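Local structure of putative thioesterase II (Thermobifida fusca, 3BBJ) at residues G29-T34 and H141-G146; K189-F194 and A226-G231; V218-H223 and S264-R269. The protein probably hydrolyses acyl thioesters, as in related acyl-CoA thioesterases of the hotdog superfamily, although its natural substrate is not established. One frame throughout, in Å; residues are numbered along the deposited sequence.

Interaction 1. Residues G29-T34 and H141-G146; sequences GYLIGT and HLPDDG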
ATOM      1  N   GLY A  29       9.209 -20.254 -16.866  1.00 50.77           N
ATOM      2  CA  GLY A  29       9.921 -19.141 -17.489  1.00 50.65           C
ATOM      3  C   GLY A  29       9.909 -17.867 -16.638  1.00 49.07           C
ATOM      4  O   GLY A  29      10.691 -16.947 -16.886  1.00 47.55           O
ATOM      5  N   TYR A  30       9.018 -17.812 -15.645  1.00 48.59           N
ATOM      6  CA  TYR A  30       8.899 -16.646 -14.755  1.00 48.48           C
ATOM      7  C   TYR A  30       9.558 -16.896 -13.405  1.00 48.81           C
ATOM      8  O   TYR A  30       9.341 -16.140 -12.445  1.00 47.18           O
ATOM      9  CB  TYR A  30       7.430 -16.240 -14.598  1.00 48.84           C
ATOM     10  CG  TYR A  30       6.849 -15.688 -15.894  1.00 48.05           C
ATOM     11  CD1 TYR A  30       6.319 -16.542 -16.854  1.00 51.23           C
ATOM     12  CD2 TYR A  30       6.886 -14.326 -16.180  1.00 42.21           C
ATOM     13  CE1 TYR A  30       5.806 -16.053 -18.043  1.00 52.44           C
ATOM     14  CE2 TYR A  30       6.374 -13.825 -17.378  1.00 43.99           C
ATOM     15  CZ  TYR A  30       5.841 -14.703 -18.305  1.00 48.35           C
ATOM     16  OH  TYR A  30       5.334 -14.250 -19.495  1.00 46.28           O
ATOM     17  N   LEU A  31      10.393 -17.942 -13.347  1.00 50.07           N
ATOM     18  CA  LEU A  31      11.116 -18.271 -12.129  1.00 50.06           C
ATOM     19  C   LEU A  31      12.253 -17.292 -12.008  1.00 50.04           C
ATOM     20  O   LEU A  31      12.856 -16.904 -13.010  1.00 49.25           O
ATOM     21  CB  LEU A  31      11.665 -19.701 -12.158  1.00 49.33           C
ATOM     22  CG  LEU A  31      10.695 -20.877 -11.983  1.00 52.04           C
ATOM     23  CD1 LEU A  31      11.424 -22.176 -12.319  1.00 52.03           C
ATOM     24  CD2 LEU A  31      10.080 -20.963 -10.579  1.00 45.43           C
ATOM     25  N   ILE A  32      12.513 -16.880 -10.777  1.00 50.39           N
ATOM     26  CA  ILE A  32      13.642 -16.028 -10.468  1.00 52.36           C
ATOM     27  C   ILE A  32      14.677 -16.816  -9.631  1.00 52.35           C
ATOM     28  O   ILE A  32      15.356 -16.264  -8.790  1.00 54.22           O
ATOM     29  CB  ILE A  32      13.171 -14.761  -9.687  1.00 52.18           C
ATOM     30  CG1 ILE A  32      12.438 -15.136  -8.402  1.00 55.14           C
ATOM     31  CG2 ILE A  32      12.283 -13.914 -10.524  1.00 48.25           C
ATOM     32  CD1 ILE A  32      12.215 -13.953  -7.479  1.00 51.84           C
ATOM     33  N   GLY A  33      14.815 -18.100  -9.894  1.00 53.06           N
ATOM     34  CA  GLY A  33      15.539 -18.997  -9.009  1.00 52.51           C
ATOM     35  C   GLY A  33      14.641 -20.198  -8.815  1.00 52.85           C
ATOM     36  O   GLY A  33      14.195 -20.788  -9.804  1.00 52.46           O
ATOM     37  N   THR A  34      14.373 -20.572  -7.563  1.00 53.77           N
ATOM     38  CA  THR A  34      13.473 -21.697  -7.276  1.00 53.23           C
ATOM     39  C   THR A  34      12.009 -21.254  -7.071  1.00 53.55           C
ATOM     40  O   THR A  34      11.085 -22.089  -7.059  1.00 54.02           O
ATOM     41  CB  THR A  34      13.934 -22.479  -6.032  1.00 53.20           C
ATOM     42  OG1 THR A  34      13.972 -21.606  -4.889  1.00 49.70           O
ATOM     43  CG2 THR A  34      15.314 -23.136  -6.275  1.00 53.97           C
ATOM     44  N   HIS A 141      20.155 -21.597 -16.906  1.00 52.81           N
ATOM     45  CA  HIS A 141      19.566 -22.926 -16.776  1.00 51.59           C
ATOM     46  C   HIS A 141      18.072 -22.786 -16.497  1.00 51.49           C
ATOM     47  O   HIS A 141      17.298 -23.738 -16.641  1.00 50.67           O
ATOM     48  CB  HIS A 141      20.227 -23.693 -15.632  1.00 52.89           C
ATOM     49  CG  HIS A 141      19.920 -23.143 -14.275  1.00 52.11           C
ATOM     50  ND1 HIS A 141      20.269 -21.863 -13.897  1.00 55.29           N
ATOM     51  CD2 HIS A 141      19.316 -23.704 -13.198  1.00 51.78           C
ATOM     52  CE1 HIS A 141      19.882 -21.655 -12.648  1.00 55.81           C
ATOM     53  NE2 HIS A 141      19.306 -22.758 -12.202  1.00 54.99           N
ATOM     54  N   LEU A 142      17.662 -21.604 -16.052  1.00 51.19           N
ATOM     55  CA  LEU A 142      16.253 -21.385 -15.823  1.00 51.98           C
ATOM     56  C   LEU A 142      15.548 -21.593 -17.163  1.00 53.37           C
ATOM     57  O   LEU A 142      16.085 -21.212 -18.210  1.00 50.80           O
ATOM     58  CB  LEU A 142      15.987 -19.998 -15.237  1.00 50.51           C
ATOM     59  CG  LEU A 142      16.545 -19.801 -13.819  1.00 51.29           C
ATOM     60  CD1 LEU A 142      16.380 -18.321 -13.360  1.00 44.58           C
ATOM     61  CD2 LEU A 142      15.952 -20.835 -12.790  1.00 43.65           C
ATOM     62  N   PRO A 143      14.339 -22.188 -17.131  1.00 55.76           N
ATOM     63  CA  PRO A 143      13.582 -22.498 -18.349  1.00 55.94           C
ATOM     64  C   PRO A 143      13.402 -21.277 -19.248  1.00 54.77           C
ATOM     65  O   PRO A 143      12.897 -20.245 -18.811  1.00 52.52           O
ATOM     66  CB  PRO A 143      12.233 -22.998 -17.802  1.00 55.54           C
ATOM     67  CG  PRO A 143      12.589 -23.557 -16.475  1.00 58.17           C
ATOM     68  CD  PRO A 143      13.573 -22.561 -15.926  1.00 55.64           C
ATOM     69  N   ASP A 144      13.873 -21.410 -20.483  1.00 55.22           N
ATOM     70  CA  ASP A 144      13.851 -20.335 -21.474  1.00 55.47           C
ATOM     71  C   ASP A 144      14.505 -19.061 -20.909  1.00 53.79           C
ATOM     72  O   ASP A 144      14.033 -17.957 -21.124  1.00 54.21           O
ATOM     73  CB  ASP A 144      12.414 -20.146 -21.988  1.00 55.28           C
ATOM     74  CG  ASP A 144      11.786 -21.490 -22.462  1.00 58.68           C
ATOM     75  OD1 ASP A 144      12.531 -22.367 -22.953  1.00 58.48           O
ATOM     76  OD2 ASP A 144      10.559 -21.694 -22.339  1.00 46.75           O
ATOM     77  N   ASP A 145      15.611 -19.272 -20.194  1.00 54.01           N
ATOM     78  CA  ASP A 145      16.437 -18.224 -19.552  1.00 55.72           C
ATOM     79  C   ASP A 145      15.765 -17.439 -18.402  1.00 55.59           C
ATOM     80  O   ASP A 145      16.212 -16.344 -18.045  1.00 55.53           O
ATOM     81  CB  ASP A 145      17.067 -17.281 -20.599  1.00 55.92           C
ATOM     82  CG  ASP A 145      17.983 -18.026 -21.585  1.00 61.09           C
ATOM     83  OD1 ASP A 145      18.463 -19.133 -21.247  1.00 55.76           O
ATOM     84  OD2 ASP A 145      18.217 -17.517 -22.704  1.00 64.43           O
ATOM     85  N   GLY A 146      14.756 -18.054 -17.789  1.00 53.46           N
ATOM     86  CA  GLY A 146      14.063 -17.519 -16.622  1.00 52.99           C
ATOM     87  C   GLY A 146      13.530 -16.090 -16.682  1.00 51.94           C
ATOM     88  O   GLY A 146      13.453 -15.469 -17.750  1.00 48.97           O
TER
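Two irregular loops meet, and the tight part of their contact is mostly backbone. The CA atoms of Gly29 and Gly146 come within 4.5 Å. Gly29 CA directs a hydrogen at Pro143 O (3.4 Å, 154° at H), a weak C-H...O contact to an oxygen that also accepts the N-H of Gly146. Gly29 O and Gly146 O are 3.2 Å apart, two acceptors with no bond between them; Arg150 NH1, bonded to Gly29 O, would probably ease their repulsion. Glycine suits position 146 because phi is +52° and a CB would run into Leu142 CD1. It suits position 33 because a CB there would press on the carbonyl of Ile32.

Leu142 makes the closest side-chain approach. With CG anti to its own carbonyl carbon (chi1 -66°), the isobutyl fork reaches over the backbone of the other loop: CD1 lies 3.8 Å from both Leu31 O and Gly33 N, and CD2 3.5 Å from Gly33 O. An alanine here would lose both methyls and would probably loosen the hold on the Leu31-Gly33 backbone. Beside it the packing slackens, Leu31 CD1 touching Pro143 CD at 4.2 Å, and no hydrogen bond crosses between the loops.

Toward solvent, the 141-146 loop carries two carboxylates. Asp144 is exposed and forms a salt bridge with Arg7, while Asp145 pairs with Arg183. On the other loop Tyr30 turns away from the contact, packing on helix 7-11 and stacking its ring on that of Tyr40 in helix 38-51. The contact thus ties the loop leading from strand 21-26 to helix 38-51, in the N-terminal hotdog family region, to the loop between strands 133-134 and 151-155, in the C-terminal one.

Interaction 2. Residues K189-F194 and A226-G231; sequences KDPLAF and AIPEPG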
ATOM      1  N   LYS A 189      -0.384  -6.890 -25.179  1.00 56.40           N
ATOM      2  CA  LYS A 189      -1.639  -6.595 -25.893  1.00 58.30           C
ATOM      3  C   LYS A 189      -2.620  -5.858 -24.976  1.00 58.50           C
ATOM      4  O   LYS A 189      -3.228  -4.855 -25.377  1.00 57.35           O
ATOM      5  CB  LYS A 189      -2.316  -7.860 -26.454  1.00 59.26           C
ATOM      6  CG  LYS A 189      -2.346  -7.922 -27.975  1.00 60.22           C
ATOM      7  CD  LYS A 189      -0.992  -8.225 -28.628  1.00 61.46           C
ATOM      8  CE  LYS A 189      -0.767  -9.723 -28.840  1.00 62.55           C
ATOM      9  NZ  LYS A 189       0.295  -9.946 -29.865  1.00 61.83           N
ATOM     10  N   ASP A 190      -2.776  -6.374 -23.756  1.00 58.48           N
ATOM     11  CA  ASP A 190      -3.605  -5.733 -22.748  1.00 57.77           C
ATOM     12  C   ASP A 190      -2.731  -5.197 -21.598  1.00 56.19           C
ATOM     13  O   ASP A 190      -2.424  -5.921 -20.641  1.00 53.96           O
ATOM     14  CB  ASP A 190      -4.672  -6.687 -22.211  1.00 59.07           C
ATOM     15  CG  ASP A 190      -5.599  -6.013 -21.193  1.00 63.65           C
ATOM     16  OD1 ASP A 190      -5.802  -4.773 -21.287  1.00 71.51           O
ATOM     17  OD2 ASP A 190      -6.121  -6.721 -20.297  1.00 64.39           O
ATOM     18  N   PRO A 191      -2.336  -3.917 -21.684  1.00 54.29           N
ATOM     19  CA  PRO A 191      -1.519  -3.271 -20.662  1.00 53.69           C
ATOM     20  C   PRO A 191      -2.009  -3.485 -19.232  1.00 51.27           C
ATOM     21  O   PRO A 191      -1.206  -3.667 -18.321  1.00 51.56           O
ATOM     22  CB  PRO A 191      -1.650  -1.775 -21.000  1.00 54.48           C
ATOM     23  CG  PRO A 191      -1.961  -1.717 -22.409  1.00 55.52           C
ATOM     24  CD  PRO A 191      -2.661  -2.993 -22.786  1.00 56.51           C
ATOM     25  N   LEU A 192      -3.318  -3.464 -19.047  1.00 49.96           N
ATOM     26  CA  LEU A 192      -3.900  -3.547 -17.712  1.00 49.97           C
ATOM     27  C   LEU A 192      -3.612  -4.876 -17.075  1.00 49.06           C
ATOM     28  O   LEU A 192      -3.422  -4.961 -15.857  1.00 48.38           O
ATOM     29  CB  LEU A 192      -5.400  -3.315 -17.770  1.00 48.89           C
ATOM     30  CG  LEU A 192      -5.773  -1.891 -18.163  1.00 49.43           C
ATOM     31  CD1 LEU A 192      -7.216  -1.847 -18.697  1.00 44.43           C
ATOM     32  CD2 LEU A 192      -5.572  -0.966 -16.955  1.00 45.08           C
ATOM     33  N   ALA A 193      -3.583  -5.913 -17.908  1.00 48.31           N
ATOM     34  CA  ALA A 193      -3.286  -7.269 -17.458  1.00 47.84           C
ATOM     35  C   ALA A 193      -1.835  -7.372 -17.003  1.00 46.43           C
ATOM     36  O   ALA A 193      -1.510  -8.153 -16.124  1.00 47.58           O
ATOM     37  CB  ALA A 193      -3.564  -8.273 -18.597  1.00 45.90           C
ATOM     38  N   PHE A 194      -0.976  -6.552 -17.606  1.00 47.31           N
ATOM     39  CA  PHE A 194       0.484  -6.589 -17.397  1.00 46.25           C
ATOM     40  C   PHE A 194       0.966  -5.712 -16.238  1.00 45.84           C
ATOM     41  O   PHE A 194       2.050  -5.931 -15.710  1.00 47.38           O
ATOM     42  CB  PHE A 194       1.163  -6.166 -18.709  1.00 46.64           C
ATOM     43  CG  PHE A 194       2.638  -5.833 -18.591  1.00 44.36           C
ATOM     44  CD1 PHE A 194       3.569  -6.812 -18.289  1.00 44.53           C
ATOM     45  CD2 PHE A 194       3.093  -4.544 -18.874  1.00 46.10           C
ATOM     46  CE1 PHE A 194       4.931  -6.504 -18.209  1.00 48.93           C
ATOM     47  CE2 PHE A 194       4.458  -4.221 -18.802  1.00 44.44           C
ATOM     48  CZ  PHE A 194       5.377  -5.206 -18.473  1.00 45.03           C
ATOM     49  N   ALA A 226      -5.149   5.500 -14.118  1.00 49.75           N
ATOM     50  CA  ALA A 226      -5.624   5.854 -15.453  1.00 48.41           C
ATOM     51  C   ALA A 226      -5.502   4.602 -16.309  1.00 48.90           C
ATOM     52  O   ALA A 226      -4.753   3.680 -15.969  1.00 48.93           O
ATOM     53  CB  ALA A 226      -4.775   6.964 -16.049  1.00 47.21           C
ATOM     54  N   ILE A 227      -6.268   4.560 -17.397  1.00 49.30           N
ATOM     55  CA  ILE A 227      -6.253   3.454 -18.327  1.00 49.02           C
ATOM     56  C   ILE A 227      -5.168   3.753 -19.357  1.00 51.65           C
ATOM     57  O   ILE A 227      -5.293   4.717 -20.113  1.00 52.74           O
ATOM     58  CB  ILE A 227      -7.610   3.314 -19.044  1.00 50.24           C
ATOM     59  CG1 ILE A 227      -8.747   3.055 -18.031  1.00 48.82           C
ATOM     60  CG2 ILE A 227      -7.543   2.217 -20.107  1.00 45.71           C
ATOM     61  CD1 ILE A 227      -8.675   1.721 -17.279  1.00 51.03           C
ATOM     62  N   PRO A 228      -4.099   2.929 -19.401  1.00 52.91           N
ATOM     63  CA  PRO A 228      -3.026   3.217 -20.326  1.00 53.90           C
ATOM     64  C   PRO A 228      -3.308   2.684 -21.722  1.00 55.32           C
ATOM     65  O   PRO A 228      -4.022   1.681 -21.896  1.00 52.99           O
ATOM     66  CB  PRO A 228      -1.845   2.447 -19.738  1.00 54.50           C
ATOM     67  CG  PRO A 228      -2.461   1.262 -19.137  1.00 55.49           C
ATOM     68  CD  PRO A 228      -3.836   1.696 -18.639  1.00 52.85           C
ATOM     69  N   GLU A 229      -2.736   3.354 -22.714  1.00 57.01           N
ATOM     70  CA  GLU A 229      -2.770   2.833 -24.070  1.00 58.58           C
ATOM     71  C   GLU A 229      -1.573   1.873 -24.161  1.00 56.56           C
ATOM     72  O   GLU A 229      -0.592   2.049 -23.440  1.00 54.20           O
ATOM     73  CB  GLU A 229      -2.679   3.965 -25.109  1.00 61.45           C
ATOM     74  CG  GLU A 229      -3.557   3.767 -26.350  1.00 68.90           C
ATOM     75  CD  GLU A 229      -5.061   3.714 -26.036  1.00 75.10           C
ATOM     76  OE1 GLU A 229      -5.594   4.714 -25.511  1.00 80.96           O
ATOM     77  OE2 GLU A 229      -5.714   2.686 -26.337  1.00 76.10           O
ATOM     78  N   PRO A 230      -1.655   0.840 -25.028  1.00 57.07           N
ATOM     79  CA  PRO A 230      -0.534  -0.103 -25.172  1.00 54.76           C
ATOM     80  C   PRO A 230       0.817   0.547 -25.441  1.00 53.34           C
ATOM     81  O   PRO A 230       0.882   1.661 -25.967  1.00 52.13           O
ATOM     82  CB  PRO A 230      -0.962  -0.983 -26.351  1.00 55.46           C
ATOM     83  CG  PRO A 230      -2.463  -0.942 -26.333  1.00 56.32           C
ATOM     84  CD  PRO A 230      -2.791   0.462 -25.904  1.00 57.58           C
ATOM     85  N   GLY A 231       1.876  -0.153 -25.037  1.00 52.33           N
ATOM     86  CA  GLY A 231       3.242   0.297 -25.249  1.00 52.25           C
ATOM     87  C   GLY A 231       4.064   0.227 -23.982  1.00 54.36           C
ATOM     88  O   GLY A 231       3.521  -0.044 -22.891  1.00 52.26           O
TER
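Pro191 opens helix 191-198 and presents its ring to the loop 226-231, where three proline rings and two aliphatic side chains meet without a hydrogen bond between the segments. Followed round from its CB, the ring touches the loop at CB, CG and CD. CB lies 3.7 Å from CG of Pro228; CG, the most deeply engaged atom, comes within 3.5 Å of Pro230 CA; and CD faces Pro230 CG at 4.1 Å. The Pro191 and Pro230 rings cross obliquely.

One residue further along, Leu192 extends the greasy patch. Its CG is anti to its own carbonyl carbon (chi1 -68°), which carries the methyls to the other end of the loop. CD2 rests 3.6 Å from Pro228 CD, while CD1 meets the terminal methyl of Ile227, CD1, at 4.1 Å. Pro228 is therefore shared, its CG given to Pro191 and its CD to Leu192. Branched, flexible leucine and isoleucine can fill around the rigid rings. Both also pack on His57 of strand 57-65, while the carbonyl of Leu192 is bonded to Gln46.

Residue type follows backbone here. Asp190 holds the N-cap position, and proline suits the first turn that follows it, where no backbone N-H is needed by an earlier carbonyl. Pro228, Glu229 and Pro230 have phi and psi values close to those of a polyproline II helix, so the contact is a proline-led helix N-terminus packed against a short polyproline II-like loop.

Interaction 3. Residues V218-H223 and S264-R269; sequences VELTWH and SRQLAR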
ATOM      1  N   VAL A 218       6.875  -9.263   1.228  1.00 44.54           N
ATOM      2  CA  VAL A 218       5.981  -9.560   2.321  1.00 43.00           C
ATOM      3  C   VAL A 218       4.597  -9.017   1.970  1.00 43.21           C
ATOM      4  O   VAL A 218       3.603  -9.732   2.124  1.00 43.87           O
ATOM      5  CB  VAL A 218       6.494  -8.996   3.638  1.00 42.88           C
ATOM      6  CG1 VAL A 218       5.410  -9.117   4.690  1.00 41.25           C
ATOM      7  CG2 VAL A 218       7.766  -9.733   4.049  1.00 39.46           C
ATOM      8  N   GLU A 219       4.544  -7.766   1.485  1.00 42.53           N
ATOM      9  CA  GLU A 219       3.287  -7.118   1.140  1.00 40.09           C
ATOM     10  C   GLU A 219       3.486  -6.193  -0.045  1.00 40.21           C
ATOM     11  O   GLU A 219       4.481  -5.524  -0.129  1.00 41.26           O
ATOM     12  CB  GLU A 219       2.748  -6.329   2.354  1.00 42.35           C
ATOM     13  CG  GLU A 219       1.231  -5.918   2.283  1.00 43.72           C
ATOM     14  CD  GLU A 219       0.925  -4.763   1.351  1.00 46.16           C
ATOM     15  OE1 GLU A 219       1.749  -3.838   1.212  1.00 45.27           O
ATOM     16  OE2 GLU A 219      -0.179  -4.771   0.762  1.00 51.07           O
ATOM     17  N   LEU A 220       2.542  -6.186  -0.984  1.00 41.52           N
ATOM     18  CA  LEU A 220       2.525  -5.210  -2.073  1.00 40.83           C
ATOM     19  C   LEU A 220       1.090  -4.770  -2.274  1.00 41.38           C
ATOM     20  O   LEU A 220       0.183  -5.606  -2.384  1.00 41.59           O
ATOM     21  CB  LEU A 220       3.099  -5.794  -3.378  1.00 41.92           C
ATOM     22  CG  LEU A 220       3.133  -4.918  -4.643  1.00 39.38           C
ATOM     23  CD1 LEU A 220       4.099  -5.467  -5.684  1.00 35.58           C
ATOM     24  CD2 LEU A 220       1.749  -4.753  -5.266  1.00 36.20           C
ATOM     25  N   THR A 221       0.895  -3.452  -2.273  1.00 40.95           N
ATOM     26  CA  THR A 221      -0.346  -2.819  -2.647  1.00 40.43           C
ATOM     27  C   THR A 221      -0.057  -1.856  -3.798  1.00 41.73           C
ATOM     28  O   THR A 221       0.902  -1.091  -3.745  1.00 41.95           O
ATOM     29  CB  THR A 221      -0.959  -1.995  -1.531  1.00 41.08           C
ATOM     30  OG1 THR A 221      -1.338  -2.851  -0.447  1.00 42.69           O
ATOM     31  CG2 THR A 221      -2.203  -1.266  -2.054  1.00 38.53           C
ATOM     32  N   TRP A 222      -0.879  -1.915  -4.838  1.00 42.31           N
ATOM     33  CA  TRP A 222      -0.723  -1.028  -5.977  1.00 43.71           C
ATOM     34  C   TRP A 222      -2.081  -0.505  -6.495  1.00 43.62           C
ATOM     35  O   TRP A 222      -3.112  -1.155  -6.386  1.00 44.35           O
ATOM     36  CB  TRP A 222       0.113  -1.693  -7.081  1.00 43.40           C
ATOM     37  CG  TRP A 222      -0.649  -2.599  -7.965  1.00 42.12           C
ATOM     38  CD1 TRP A 222      -0.859  -3.925  -7.782  1.00 44.37           C
ATOM     39  CD2 TRP A 222      -1.301  -2.254  -9.190  1.00 44.28           C
ATOM     40  NE1 TRP A 222      -1.607  -4.434  -8.807  1.00 43.60           N
ATOM     41  CE2 TRP A 222      -1.908  -3.427  -9.682  1.00 45.26           C
ATOM     42  CE3 TRP A 222      -1.444  -1.066  -9.913  1.00 41.44           C
ATOM     43  CZ2 TRP A 222      -2.642  -3.452 -10.867  1.00 44.93           C
ATOM     44  CZ3 TRP A 222      -2.171  -1.087 -11.083  1.00 44.42           C
ATOM     45  CH2 TRP A 222      -2.757  -2.277 -11.557  1.00 46.00           C
ATOM     46  N   HIS A 223      -2.060   0.701  -7.028  1.00 45.73           N
ATOM     47  CA  HIS A 223      -3.278   1.367  -7.458  1.00 46.15           C
ATOM     48  C   HIS A 223      -3.238   1.739  -8.941  1.00 45.69           C
ATOM     49  O   HIS A 223      -2.236   2.271  -9.427  1.00 47.47           O
ATOM     50  CB  HIS A 223      -3.465   2.643  -6.632  1.00 46.28           C
ATOM     51  CG  HIS A 223      -3.456   2.414  -5.156  1.00 45.35           C
ATOM     52  ND1 HIS A 223      -4.429   1.681  -4.515  1.00 52.15           N
ATOM     53  CD2 HIS A 223      -2.619   2.850  -4.189  1.00 48.84           C
ATOM     54  CE1 HIS A 223      -4.185   1.662  -3.219  1.00 53.85           C
ATOM     55  NE2 HIS A 223      -3.089   2.360  -2.993  1.00 51.90           N
ATOM     56  N   SER A 264       2.728   1.824  -6.812  1.00 44.48           N
ATOM     57  CA  SER A 264       2.950   0.582  -6.106  1.00 44.94           C
ATOM     58  C   SER A 264       3.934   0.817  -4.976  1.00 44.94           C
ATOM     59  O   SER A 264       4.883   1.568  -5.112  1.00 46.49           O
ATOM     60  CB  SER A 264       3.532  -0.462  -7.080  1.00 43.26           C
ATOM     61  OG  SER A 264       3.641  -1.761  -6.504  1.00 43.61           O
ATOM     62  N   ARG A 265       3.668   0.213  -3.840  1.00 46.45           N
ATOM     63  CA  ARG A 265       4.640   0.176  -2.769  1.00 47.64           C
ATOM     64  C   ARG A 265       4.651  -1.277  -2.245  1.00 44.73           C
ATOM     65  O   ARG A 265       3.586  -1.841  -1.971  1.00 42.75           O
ATOM     66  CB  ARG A 265       4.339   1.223  -1.655  1.00 44.98           C
ATOM     67  CG  ARG A 265       5.438   1.183  -0.514  1.00 50.78           C
ATOM     68  CD  ARG A 265       5.369   2.228   0.649  1.00 52.38           C
ATOM     69  NE  ARG A 265       5.290   3.645   0.231  1.00 59.55           N
ATOM     70  CZ  ARG A 265       4.405   4.536   0.700  1.00 68.43           C
ATOM     71  NH1 ARG A 265       3.518   4.196   1.639  1.00 63.84           N
ATOM     72  NH2 ARG A 265       4.407   5.789   0.238  1.00 69.28           N
ATOM     73  N   GLN A 266       5.825  -1.904  -2.195  1.00 43.75           N
ATOM     74  CA  GLN A 266       5.949  -3.203  -1.491  1.00 43.99           C
ATOM     75  C   GLN A 266       6.892  -3.069  -0.287  1.00 44.66           C
ATOM     76  O   GLN A 266       7.746  -2.155  -0.251  1.00 44.05           O
ATOM     77  CB  GLN A 266       6.373  -4.389  -2.389  1.00 41.58           C
ATOM     78  CG  GLN A 266       7.756  -4.343  -3.009  1.00 41.61           C
ATOM     79  CD  GLN A 266       8.213  -5.703  -3.559  1.00 44.30           C
ATOM     80  OE1 GLN A 266       8.638  -6.578  -2.808  1.00 50.11           O
ATOM     81  NE2 GLN A 266       8.164  -5.864  -4.886  1.00 46.02           N
ATOM     82  N   LEU A 267       6.695  -3.960   0.689  1.00 44.92           N
ATOM     83  CA  LEU A 267       7.569  -4.081   1.862  1.00 45.58           C
ATOM     84  C   LEU A 267       8.129  -5.500   1.915  1.00 45.68           C
ATOM     85  O   LEU A 267       7.394  -6.486   1.789  1.00 46.60           O
ATOM     86  CB  LEU A 267       6.813  -3.789   3.171  1.00 43.99           C
ATOM     87  CG  LEU A 267       7.700  -3.536   4.394  1.00 45.87           C
ATOM     88  CD1 LEU A 267       8.342  -2.118   4.302  1.00 41.59           C
ATOM     89  CD2 LEU A 267       6.960  -3.705   5.719  1.00 44.54           C
ATOM     90  N   ALA A 268       9.435  -5.612   2.113  1.00 46.92           N
ATOM     91  CA  ALA A 268      10.085  -6.925   2.160  1.00 46.98           C
ATOM     92  C   ALA A 268      11.235  -6.907   3.158  1.00 48.70           C
ATOM     93  O   ALA A 268      11.821  -5.847   3.438  1.00 46.68           O
ATOM     94  CB  ALA A 268      10.576  -7.336   0.779  1.00 45.56           C
ATOM     95  N   ARG A 269      11.526  -8.083   3.725  1.00 49.94           N
ATOM     96  CA  ARG A 269      12.656  -8.228   4.613  1.00 50.02           C
ATOM     97  C   ARG A 269      13.723  -9.162   4.059  1.00 53.22           C
ATOM     98  O   ARG A 269      13.483 -10.365   3.818  1.00 50.73           O
ATOM     99  CB  ARG A 269      12.276  -8.726   5.989  1.00 49.70           C
ATOM    100  CG  ARG A 269      13.417  -8.419   6.979  1.00 49.52           C
ATOM    101  CD  ARG A 269      13.233  -9.062   8.314  1.00 54.69           C
ATOM    102  NE  ARG A 269      14.212  -8.514   9.251  1.00 68.70           N
ATOM    103  CZ  ARG A 269      14.712  -9.156  10.308  1.00 69.05           C
ATOM    104  NH1 ARG A 269      14.374 -10.418  10.576  1.00 71.07           N
ATOM    105  NH2 ARG A 269      15.593  -8.536  11.083  1.00 66.90           N
TER
HETATM  106  O   HOH W   1       2.227  -1.263   0.102  1.00 38.06           O
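Leu267 O is held by two N-H groups, those of Val218 (2.9 Å) and Glu219 (3.1 Å), both in the plane of the carbonyl. Because two successive residues face one, this is a classic beta bulge, formed where the chain turns a corner at Val218. Leu267 N returns a bond of 2.8 Å to Glu219 O. Beyond the bulge the strands run antiparallel at 177°, with Thr221 and Arg265 the next hydrogen-bonded pair; Arg265 N meets Thr221 O nearly straight, at 172°. Strand 217-224 lies between strands 260-269 and 57-65, so it joins sequences of the two hotdog family regions, consistent with a double-hotdog fold.

On the face bearing Leu220, Trp222, Ser264 and Gln266, the side chains of Leu220 and Gln266 cross obliquely, CB to CB at 3.7 Å, and the small Ser264 fits its OG 3.6 Å from Trp222 CB. The amide of Gln266 leads away to Thr217 and Asp200. On the other face the buried carboxylate of Glu219 bends back: OE2 accepts Thr221 OG1 through its syn lone pair (2.5 Å), while OE1 takes a water that also donates to Arg265 O. Thr221 OG1 is hydrogen-bonded to Thr221 OG1 of the second subunit.

In the fold
Interaction 3 is the buried one, its centre about 10 Å from the centre of the chain, whereas interactions 1 and 2 are partly buried, their centres about 17 and about 13 Å from it. Their chemistry follows: paired strands satisfy their backbone polar groups by regular bonding, while the two peripheral contacts rely on van der Waals fit, through glycines and a leucine in interaction 1 and proline rings in interaction 2. Strand 217-224 of interaction 3 runs on into loop 226-231 of interaction 2, so the two adjoin without sharing an element, yet sit on opposite sides of the centre. Interaction 1 closes earlier in the chain and touches neither. Only interaction 3 reaches the second subunit.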